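Local coordinates for protein kinase (Staphylococcus aureus subsp. aureus Mu50, PDB 3PY9) that is a membrane Ser/Thr kinase whose extracellular PASTA region, the part modelled here, probably senses cell-wall muropeptides and so controls phosphorylation inside the cell, at residues A[45-51]-A[63-69]; A[79-85]-A[113-118]; A[232-238]-A[249-255]. One frame throughout, in Å; residues are numbered along the deposited sequence.

In the fold
The three contacts follow one another along an elongated chain, each closing before the next opens and each in a different domain. Contact 1 pairs strands 47-51 and 63-69 in the first PASTA domain. Contact 2, in the second, ties the loop ahead of helix 85-93 to strand 115-118, the counterpart of strand 47-51 in a sheet of the same 1-3-2 order. Contact 3 joins strands 233-241 and 251-255 in the C-terminal PASTA-like domain. The centres of contact 1 and contact 2 are 42 Å apart. Those of contact 2 and contact 3 are 52 Å apart, and those of contact 1 and contact 3 are 91 Å apart. None touches another, consistent with extracellular domains strung out in series, probably reaching away from the membrane.

Contact 1 (A[45-51]-A[63-69])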
loop_
_atom_site.group_PDB
_atom_site.type_symbol
_atom_site.label_atom_id
_atom_site.label_comp_id
_atom_site.label_asym_id
_atom_site.label_seq_id
_atom_site.Cartn_x
_atom_site.Cartn_y
_atom_site.Cartn_z
ATOM N N ASN A 45 -41.594 7.203 -14.457
ATOM C CA ASN A 45 -43.073 7.354 -14.497
ATOM C C ASN A 45 -43.595 8.579 -15.217
ATOM O O ASN A 45 -44.517 9.300 -14.789
ATOM C CB ASN A 45 -43.558 7.245 -13.074
ATOM C CG ASN A 45 -42.662 6.227 -12.395
ATOM O OD1 ASN A 45 -42.957 5.029 -12.418
ATOM N ND2 ASN A 45 -41.575 6.687 -11.781
ATOM N N GLU A 46 -42.943 8.765 -16.337
ATOM C CA GLU A 46 -43.196 9.765 -17.332
ATOM C C GLU A 46 -43.433 8.903 -18.570
ATOM O O GLU A 46 -42.777 7.876 -18.748
ATOM C CB GLU A 46 -42.002 10.724 -17.591
ATOM C CG GLU A 46 -41.758 11.777 -16.531
ATOM C CD GLU A 46 -41.114 13.079 -17.047
ATOM O OE1 GLU A 46 -40.276 13.038 -17.972
ATOM O OE2 GLU A 46 -41.473 14.145 -16.492
ATOM N N ILE A 47 -44.372 9.298 -19.447
ATOM C CA ILE A 47 -44.610 8.627 -20.739
ATOM C C ILE A 47 -43.390 8.760 -21.667
ATOM O O ILE A 47 -42.904 9.855 -21.908
ATOM C CB ILE A 47 -45.845 9.208 -21.505
ATOM C CG1 ILE A 47 -47.144 9.252 -20.657
ATOM C CG2 ILE A 47 -46.068 8.494 -22.834
ATOM C CD1 ILE A 47 -47.474 8.043 -19.920
ATOM N N ILE A 48 -42.953 7.632 -22.214
ATOM C CA ILE A 48 -41.782 7.504 -23.081
ATOM C C ILE A 48 -42.192 7.538 -24.549
ATOM O O ILE A 48 -41.500 8.111 -25.390
ATOM C CB ILE A 48 -41.137 6.119 -22.791
ATOM C CG1 ILE A 48 -40.299 6.157 -21.520
ATOM C CG2 ILE A 48 -40.317 5.580 -23.951
ATOM C CD1 ILE A 48 -39.684 4.797 -21.245
ATOM N N LYS A 49 -43.338 6.916 -24.841
ATOM C CA LYS A 49 -43.741 6.544 -26.195
ATOM C C LYS A 49 -45.241 6.318 -26.152
ATOM O O LYS A 49 -45.769 5.916 -25.109
ATOM C CB LYS A 49 -43.060 5.219 -26.562
ATOM C CG LYS A 49 -43.034 4.836 -28.051
ATOM C CD LYS A 49 -41.783 5.363 -28.811
ATOM C CE LYS A 49 -41.844 6.882 -29.113
ATOM N NZ LYS A 49 -40.782 7.370 -30.063
ATOM N N THR A 50 -45.935 6.554 -27.270
ATOM C CA THR A 50 -47.324 6.104 -27.386
ATOM C C THR A 50 -47.565 5.341 -28.683
ATOM O O THR A 50 -46.814 5.479 -29.633
ATOM C CB THR A 50 -48.379 7.243 -27.227
ATOM O OG1 THR A 50 -48.281 8.172 -28.312
ATOM C CG2 THR A 50 -48.240 7.970 -25.863
ATOM N N THR A 51 -48.595 4.503 -28.677
ATOM C CA THR A 51 -49.105 3.874 -29.883
ATOM C C THR A 51 -50.614 4.050 -29.937
ATOM O O THR A 51 -51.316 3.550 -29.054
ATOM C CB THR A 51 -48.754 2.373 -29.970
ATOM O OG1 THR A 51 -47.342 2.222 -29.795
ATOM C CG2 THR A 51 -49.132 1.829 -31.335
ATOM N N SER A 63 -58.309 3.256 -28.427
ATOM C CA SER A 63 -57.405 3.370 -27.264
ATOM C C SER A 63 -56.039 3.874 -27.678
ATOM O O SER A 63 -55.712 3.851 -28.849
ATOM C CB SER A 63 -57.200 2.022 -26.564
ATOM O OG SER A 63 -58.421 1.360 -26.308
ATOM N N VAL A 64 -55.220 4.288 -26.703
ATOM C CA VAL A 64 -53.842 4.650 -26.984
ATOM C C VAL A 64 -52.958 4.010 -25.936
ATOM O O VAL A 64 -53.015 4.369 -24.756
ATOM C CB VAL A 64 -53.599 6.210 -27.046
ATOM C CG1 VAL A 64 -52.108 6.504 -27.295
ATOM C CG2 VAL A 64 -54.439 6.880 -28.149
ATOM N N ASP A 65 -52.135 3.066 -26.376
ATOM C CA ASP A 65 -51.174 2.399 -25.494
ATOM C C ASP A 65 -50.068 3.346 -25.080
ATOM O O ASP A 65 -49.672 4.205 -25.854
ATOM C CB ASP A 65 -50.567 1.171 -26.185
ATOM C CG ASP A 65 -51.598 0.113 -26.489
ATOM O OD1 ASP A 65 -52.724 0.158 -25.906
ATOM O OD2 ASP A 65 -51.271 -0.777 -27.302
ATOM N N VAL A 66 -49.559 3.177 -23.862
ATOM C CA VAL A 66 -48.478 4.042 -23.363
ATOM C C VAL A 66 -47.342 3.228 -22.777
ATOM O O VAL A 66 -47.570 2.188 -22.166
ATOM C CB VAL A 66 -48.986 5.063 -22.313
ATOM C CG1 VAL A 66 -50.086 5.985 -22.932
ATOM C CG2 VAL A 66 -49.516 4.349 -21.072
ATOM N N VAL A 67 -46.117 3.682 -23.021
ATOM C CA VAL A 67 -44.930 3.108 -22.391
ATOM C C VAL A 67 -44.424 4.136 -21.393
ATOM O O VAL A 67 -44.321 5.309 -21.729
ATOM C CB VAL A 67 -43.828 2.797 -23.413
ATOM C CG1 VAL A 67 -42.680 2.068 -22.742
ATOM C CG2 VAL A 67 -44.380 1.958 -24.605
ATOM N N ILE A 68 -44.126 3.677 -20.176
ATOM C CA ILE A 68 -43.699 4.497 -19.027
ATOM C C ILE A 68 -42.212 4.257 -18.690
ATOM O O ILE A 68 -41.718 3.121 -18.795
ATOM C CB ILE A 68 -44.543 4.144 -17.762
ATOM C CG1 ILE A 68 -46.040 4.158 -18.071
ATOM C CG2 ILE A 68 -44.270 5.102 -16.605
ATOM C CD1 ILE A 68 -46.554 5.449 -18.665
ATOM N N SER A 69 -41.501 5.323 -18.299
ATOM C CA SER A 69 -40.104 5.199 -17.867
ATOM C C SER A 69 -39.972 4.503 -16.519
ATOM O O SER A 69 -40.671 4.852 -15.559
ATOM C CB SER A 69 -39.392 6.560 -17.808
ATOM O OG SER A 69 -38.062 6.398 -17.307
#
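Asn45 opens the pairing from the loop: its N donates to Ser69 O at 2.8 Å, and its CA rests 3.3 Å from Ile68 CG2. Glu46 contributes backbone, its O accepting from Ser69 N at 2.9 Å, while its carboxylate leads away. Ile47 then stands opposite Ile68 as a non-hydrogen-bonded pair, its CD1 also 4.1 Å from Val66 CB. At Ile48 the strand bulges. The residue has a helical-like psi of -38°, and the register slips by one, so that Ile48 and Lys49 together stand across from Val67: Ile48 N donates to Val67 O at 2.7 Å and Lys49 O accepts from Val67 N at 3.1 Å. The side chain of Ile48 points toward the partner strand, with CD1 3.4 Å from Ser69 CA. Beyond the bulge the antiparallel pattern is regular. Thr50 faces Val66, with Thr50 CG2 4.0 Å from Val66 CG1. Thr51 forms a hydrogen-bonded pair with Asp65: Thr51 N to Asp65 O is 3.0 Å, Asp65 N to Thr51 O 2.8 Å. Ile47, Thr50, Val66 and Ile68 lie on one face; Lys49, Thr51, Asp65 and Val67 lie on the other. In this PASTA domain strand 63-69 is central, running parallel to strand 30-37 on its far side from 47-51, while helix 17-26 packs Phe24 onto Val64 and Val66 and Val17 onto Ile68.

Contact 2 (A[79-85]-A[113-118]); sequences NVIGLPK and GYIANQ
Three backbone hydrogen bonds hold loop 79-85 against the start of strand 115-118: Gly82 N to Ile115 O at 2.7 Å, Ile115 N to Leu83 O at 3.0 Å, and Lys85 N to Gly113 O at 3.0 Å. The chains meet as a single bridge, Pro84 with Tyr114, their CA atoms 4.2 Å apart; Ile81 and Ile115 CA atoms stand at 5.1 Å. The loop makes a type II turn from Val80 to Leu83, closed by Leu83 N to Val80 O at 3.1 Å. Ile81 has phi/psi -53/125 and Gly82 has 92/-12, which calls for glycine, as does 89/-3 at Gly113. Pro84 is the N-cap residue of helix 85-93, so this is where the PASTA domain launches its helix, its first turn anchored to the edge of the three-stranded sheet. On the other side of strand 115-118 lies strand 133-138, where Ala116 and Asn117 both face Tyr136 in a classic beta bulge. Ile115 (m, chi2 -48°) points toward the loop, CG2 4.2 Å from Val80 CG2 and CD1 4.0 Å from Lys85 CA; helix residue Ala88 touches both Val80 and Ile115. Tyr114 (m, chi2 60°) lays a ring face under Pro84, a CH-pi contact with CB 4.2 Å from the centroid, while Gly82 O sits at the ring edge, 3.1 Å from CD2.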
loop_
_atom_site.group_PDB
_atom_site.type_symbol
_atom_site.label_atom_id
_atom_site.label_comp_id
_atom_site.label_asym_id
_atom_site.label_seq_id
_atom_site.Cartn_x
_atom_site.Cartn_y
_atom_site.Cartn_z
ATOM N N ASN A 79 -16.071 -5.138 -8.205
ATOM C CA ASN A 79 -14.806 -4.769 -7.564
ATOM C C ASN A 79 -13.691 -5.246 -8.481
ATOM O O ASN A 79 -13.537 -6.462 -8.713
ATOM C CB ASN A 79 -14.694 -5.413 -6.171
ATOM C CG ASN A 79 -13.507 -4.897 -5.370
ATOM O OD1 ASN A 79 -12.459 -5.525 -5.338
ATOM N ND2 ASN A 79 -13.673 -3.756 -4.717
ATOM N N VAL A 80 -12.955 -4.284 -9.042
ATOM C CA VAL A 80 -11.918 -4.562 -10.055
ATOM C C VAL A 80 -10.523 -4.126 -9.581
ATOM O O VAL A 80 -9.522 -4.357 -10.254
ATOM C CB VAL A 80 -12.255 -3.940 -11.455
ATOM C CG1 VAL A 80 -13.639 -4.386 -11.949
ATOM C CG2 VAL A 80 -12.197 -2.416 -11.418
ATOM N N ILE A 81 -10.483 -3.486 -8.419
ATOM C CA ILE A 81 -9.243 -3.080 -7.770
ATOM C C ILE A 81 -8.281 -4.260 -7.618
ATOM O O ILE A 81 -8.638 -5.304 -7.082
ATOM C CB ILE A 81 -9.542 -2.462 -6.394
ATOM C CG1 ILE A 81 -10.171 -1.074 -6.574
ATOM C CG2 ILE A 81 -8.277 -2.374 -5.559
ATOM C CD1 ILE A 81 -10.971 -0.579 -5.389
ATOM N N GLY A 82 -7.066 -4.102 -8.119
ATOM C CA GLY A 82 -6.062 -5.153 -7.965
ATOM C C GLY A 82 -5.979 -6.163 -9.094
ATOM O O GLY A 82 -5.021 -6.933 -9.136
ATOM N N LEU A 83 -6.963 -6.164 -10.000
ATOM C CA LEU A 83 -6.922 -6.985 -11.227
ATOM C C LEU A 83 -6.093 -6.290 -12.292
ATOM O O LEU A 83 -6.000 -5.058 -12.275
ATOM C CB LEU A 83 -8.331 -7.193 -11.798
ATOM C CG LEU A 83 -9.485 -7.574 -10.863
ATOM C CD1 LEU A 83 -10.778 -7.677 -11.657
ATOM C CD2 LEU A 83 -9.188 -8.892 -10.087
ATOM N N PRO A 84 -5.506 -7.064 -13.243
ATOM C CA PRO A 84 -4.855 -6.463 -14.416
ATOM C C PRO A 84 -5.876 -5.687 -15.245
ATOM O O PRO A 84 -7.052 -6.042 -15.236
ATOM C CB PRO A 84 -4.365 -7.666 -15.226
ATOM C CG PRO A 84 -4.404 -8.810 -14.327
ATOM C CD PRO A 84 -5.438 -8.537 -13.275
ATOM N N LYS A 85 -5.409 -4.667 -15.969
ATOM C CA LYS A 85 -6.271 -3.740 -16.705
ATOM C C LYS A 85 -7.317 -4.415 -17.568
ATOM O O LYS A 85 -8.482 -4.045 -17.527
ATOM C CB LYS A 85 -5.443 -2.766 -17.564
ATOM C CG LYS A 85 -6.288 -1.693 -18.238
ATOM C CD LYS A 85 -5.484 -0.719 -19.065
ATOM C CE LYS A 85 -5.100 -1.281 -20.420
ATOM N NZ LYS A 85 -4.662 -0.185 -21.344
ATOM N N GLY A 113 0.430 -1.940 -14.231
ATOM C CA GLY A 113 -0.584 -2.550 -15.108
ATOM C C GLY A 113 -1.868 -3.014 -14.420
ATOM O O GLY A 113 -2.793 -3.502 -15.085
ATOM N N TYR A 114 -1.926 -2.877 -13.092
ATOM C CA TYR A 114 -3.095 -3.308 -12.309
ATOM C C TYR A 114 -3.851 -2.110 -11.748
ATOM O O TYR A 114 -3.256 -1.091 -11.401
ATOM C CB TYR A 114 -2.694 -4.260 -11.177
ATOM C CG TYR A 114 -2.157 -5.603 -11.637
ATOM C CD1 TYR A 114 -1.020 -5.686 -12.432
ATOM C CD2 TYR A 114 -2.787 -6.791 -11.280
ATOM C CE1 TYR A 114 -0.537 -6.914 -12.876
ATOM C CE2 TYR A 114 -2.294 -8.028 -11.711
ATOM C CZ TYR A 114 -1.172 -8.068 -12.505
ATOM O OH TYR A 114 -0.663 -9.261 -12.930
ATOM N N ILE A 115 -5.173 -2.242 -11.672
ATOM C CA ILE A 115 -6.060 -1.181 -11.205
ATOM C C ILE A 115 -5.879 -0.847 -9.716
ATOM O O ILE A 115 -6.069 -1.702 -8.855
ATOM C CB ILE A 115 -7.519 -1.556 -11.501
ATOM C CG1 ILE A 115 -7.667 -1.904 -12.974
ATOM C CG2 ILE A 115 -8.473 -0.414 -11.104
ATOM C CD1 ILE A 115 -7.049 -0.917 -13.915
ATOM N N ALA A 116 -5.505 0.398 -9.435
ATOM C CA ALA A 116 -5.296 0.877 -8.065
ATOM C C ALA A 116 -6.557 1.447 -7.405
ATOM O O ALA A 116 -6.628 1.516 -6.172
ATOM C CB ALA A 116 -4.187 1.919 -8.035
ATOM N N ASN A 117 -7.534 1.866 -8.217
ATOM C CA ASN A 117 -8.703 2.601 -7.729
ATOM C C ASN A 117 -9.821 2.597 -8.785
ATOM O O ASN A 117 -9.564 2.558 -10.006
ATOM C CB ASN A 117 -8.302 4.044 -7.343
ATOM C CG ASN A 117 -9.407 4.817 -6.574
ATOM O OD1 ASN A 117 -9.588 4.644 -5.362
ATOM N ND2 ASN A 117 -10.122 5.696 -7.281
ATOM N N GLN A 118 -11.052 2.610 -8.270
ATOM C CA GLN A 118 -12.301 2.756 -9.014
ATOM C C GLN A 118 -12.995 4.055 -8.658
ATOM O O GLN A 118 -13.174 4.383 -7.471
ATOM C CB GLN A 118 -13.285 1.694 -8.572
ATOM C CG GLN A 118 -13.243 0.441 -9.307
ATOM C CD GLN A 118 -13.876 -0.648 -8.494
ATOM O OE1 GLN A 118 -15.101 -0.680 -8.294
ATOM N NE2 GLN A 118 -13.047 -1.545 -7.995
#

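Contact 3 (A[232-238]-A[249-255]); sequences SQKVKVY and EKGSFDI
Strands 233-238 and 251-255 run antiparallel, their axes 4.6 Å apart at closest and at 151°. Backbone hydrogen bonds join three pairs: Gln233 N to Ile255 O (2.9 Å) and Ile255 N to Gln233 O (2.8 Å); Val235 N to Phe253 O (2.8 Å) and Phe253 N to Val235 O (3.2 Å); Val237 N to Gly251 O (3.0 Å) and Gly251 N to Val237 O (3.1 Å). Lys250 N adds a weak bond to Val237 O at 2.6 Å, for Lys250 and Gly251 both face Val237 in a classic beta bulge. Aromatic contacts are CH-pi: Val235 CB lies 4.0 Å from the Phe253 ring centroid (Phe253 chi1 p), Glu249 CB 4.1 Å from that of Tyr238. A water bridges Ser232 OG (2.9 Å) and, weakly, Asp254 OD1 (2.5 Å). In this C-terminal domain, of E-set type, strand 233-241 runs between 251-255 and 272-279; Val237 and Phe253 pack on Ile263 and Ile261 of strand 259-265.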
loop_
_atom_site.group_PDB
_atom_site.type_symbol
_atom_site.label_atom_id
_atom_site.label_comp_id
_atom_site.label_asym_id
_atom_site.label_seq_id
_atom_site.Cartn_x
_atom_site.Cartn_y
_atom_site.Cartn_z
ATOM N N SER A 232 24.589 -30.150 25.920
ATOM C CA SER A 232 25.162 -28.827 26.077
ATOM C C SER A 232 24.088 -27.750 26.039
ATOM O O SER A 232 22.980 -27.954 25.523
ATOM C CB SER A 232 26.210 -28.573 24.996
ATOM O OG SER A 232 25.650 -28.614 23.697
ATOM N N GLN A 233 24.430 -26.617 26.632
ATOM C CA GLN A 233 23.648 -25.399 26.552
ATOM C C GLN A 233 24.498 -24.370 25.846
ATOM O O GLN A 233 25.731 -24.346 25.993
ATOM C CB GLN A 233 23.328 -24.882 27.940
ATOM C CG GLN A 233 22.463 -25.777 28.769
ATOM C CD GLN A 233 22.238 -25.221 30.151
ATOM O OE1 GLN A 233 23.173 -25.018 30.903
ATOM N NE2 GLN A 233 20.986 -24.965 30.489
ATOM N N LYS A 234 23.838 -23.498 25.109
ATOM C CA LYS A 234 24.523 -22.460 24.379
ATOM C C LYS A 234 24.582 -21.158 25.180
ATOM O O LYS A 234 23.573 -20.662 25.685
ATOM C CB LYS A 234 23.819 -22.214 23.054
ATOM C CG LYS A 234 24.715 -21.579 21.989
ATOM C CD LYS A 234 23.897 -21.051 20.788
ATOM C CE LYS A 234 22.536 -21.737 20.641
ATOM N NZ LYS A 234 22.647 -23.223 20.558
ATOM N N VAL A 235 25.782 -20.609 25.281
ATOM C CA VAL A 235 25.986 -19.368 25.994
ATOM C C VAL A 235 26.193 -18.275 24.963
ATOM O O VAL A 235 26.915 -18.467 23.987
ATOM C CB VAL A 235 27.186 -19.457 26.961
ATOM C CG1 VAL A 235 27.352 -18.174 27.758
ATOM C CG2 VAL A 235 27.007 -20.639 27.880
ATOM N N LYS A 236 25.524 -17.146 25.178
ATOM C CA LYS A 236 25.717 -15.964 24.357
ATOM C C LYS A 236 25.973 -14.780 25.272
ATOM O O LYS A 236 25.182 -14.491 26.187
ATOM C CB LYS A 236 24.505 -15.719 23.450
ATOM C CG LYS A 236 24.378 -16.720 22.314
ATOM C CD LYS A 236 23.204 -16.406 21.415
ATOM C CE LYS A 236 22.759 -17.657 20.664
ATOM N NZ LYS A 236 21.933 -18.546 21.551
ATOM N N VAL A 237 27.100 -14.123 25.023
ATOM C CA VAL A 237 27.558 -12.981 25.780
ATOM C C VAL A 237 27.389 -11.739 24.898
ATOM O O VAL A 237 27.893 -11.680 23.762
ATOM C CB VAL A 237 29.035 -13.154 26.200
ATOM C CG1 VAL A 237 29.452 -12.082 27.207
ATOM C CG2 VAL A 237 29.275 -14.555 26.785
ATOM N N TYR A 238 26.651 -10.764 25.412
ATOM C CA TYR A 238 26.415 -9.506 24.699
ATOM C C TYR A 238 27.080 -8.411 25.497
ATOM O O TYR A 238 26.916 -8.345 26.713
ATOM C CB TYR A 238 24.918 -9.208 24.540
ATOM C CG TYR A 238 24.108 -10.334 23.942
ATOM C CD1 TYR A 238 23.745 -10.329 22.595
ATOM C CD2 TYR A 238 23.697 -11.418 24.730
ATOM C CE1 TYR A 238 22.986 -11.381 22.047
ATOM C CE2 TYR A 238 22.953 -12.465 24.200
ATOM C CZ TYR A 238 22.595 -12.446 22.859
ATOM O OH TYR A 238 21.842 -13.496 22.353
ATOM N N GLU A 249 25.797 -10.894 19.681
ATOM C CA GLU A 249 26.674 -11.462 20.704
ATOM C C GLU A 249 28.161 -11.264 20.427
ATOM O O GLU A 249 28.624 -11.442 19.300
ATOM C CB GLU A 249 26.333 -12.933 21.028
ATOM C CG GLU A 249 26.396 -13.924 19.867
ATOM C CD GLU A 249 25.058 -14.111 19.185
ATOM O OE1 GLU A 249 24.206 -13.198 19.287
ATOM O OE2 GLU A 249 24.856 -15.169 18.548
ATOM N N LYS A 250 28.891 -10.869 21.465
ATOM C CA LYS A 250 30.340 -10.798 21.426
ATOM C C LYS A 250 30.968 -12.174 21.691
ATOM O O LYS A 250 32.157 -12.385 21.427
ATOM C CB LYS A 250 30.827 -9.797 22.470
ATOM C CG LYS A 250 32.292 -9.410 22.359
ATOM C CD LYS A 250 32.485 -8.239 21.405
ATOM C CE LYS A 250 33.932 -7.706 21.421
ATOM N NZ LYS A 250 34.227 -6.848 22.606
ATOM N N GLY A 251 30.163 -13.107 22.201
ATOM C CA GLY A 251 30.620 -14.460 22.564
ATOM C C GLY A 251 29.544 -15.495 22.302
ATOM O O GLY A 251 28.363 -15.228 22.513
ATOM N N SER A 252 29.955 -16.674 21.829
ATOM C CA SER A 252 29.037 -17.765 21.466
ATOM C C SER A 252 29.747 -19.115 21.584
ATOM O O SER A 252 30.675 -19.406 20.823
ATOM C CB SER A 252 28.501 -17.573 20.044
ATOM O OG SER A 252 27.487 -18.527 19.724
ATOM N N PHE A 253 29.312 -19.935 22.539
ATOM C CA PHE A 253 29.964 -21.211 22.824
ATOM C C PHE A 253 29.050 -22.136 23.609
ATOM O O PHE A 253 28.147 -21.681 24.314
ATOM C CB PHE A 253 31.283 -20.996 23.574
ATOM C CG PHE A 253 31.154 -20.201 24.844
ATOM C CD1 PHE A 253 31.125 -18.801 24.812
ATOM C CD2 PHE A 253 31.086 -20.841 26.074
ATOM C CE1 PHE A 253 31.011 -18.054 25.982
ATOM C CE2 PHE A 253 30.968 -20.098 27.252
ATOM C CZ PHE A 253 30.928 -18.698 27.195
ATOM N N ASP A 254 29.296 -23.437 23.487
ATOM C CA ASP A 254 28.553 -24.445 24.232
ATOM C C ASP A 254 29.213 -24.747 25.565
ATOM O O ASP A 254 30.443 -24.666 25.719
ATOM C CB ASP A 254 28.448 -25.740 23.431
ATOM C CG ASP A 254 27.560 -25.600 22.215
ATOM O OD1 ASP A 254 26.671 -24.743 22.253
ATOM O OD2 ASP A 254 27.732 -26.371 21.246
ATOM N N ILE A 255 28.369 -25.140 26.507
ATOM C CA ILE A 255 28.735 -25.397 27.884
ATOM C C ILE A 255 28.151 -26.775 28.207
ATOM O O ILE A 255 27.062 -27.108 27.729
ATOM C CB ILE A 255 28.136 -24.244 28.749
ATOM C CG1 ILE A 255 29.022 -22.999 28.657
ATOM C CG2 ILE A 255 27.893 -24.613 30.178
ATOM C CD1 ILE A 255 30.463 -23.251 28.804
HETATM O O HOH W 1 24.613 -26.018 22.880
#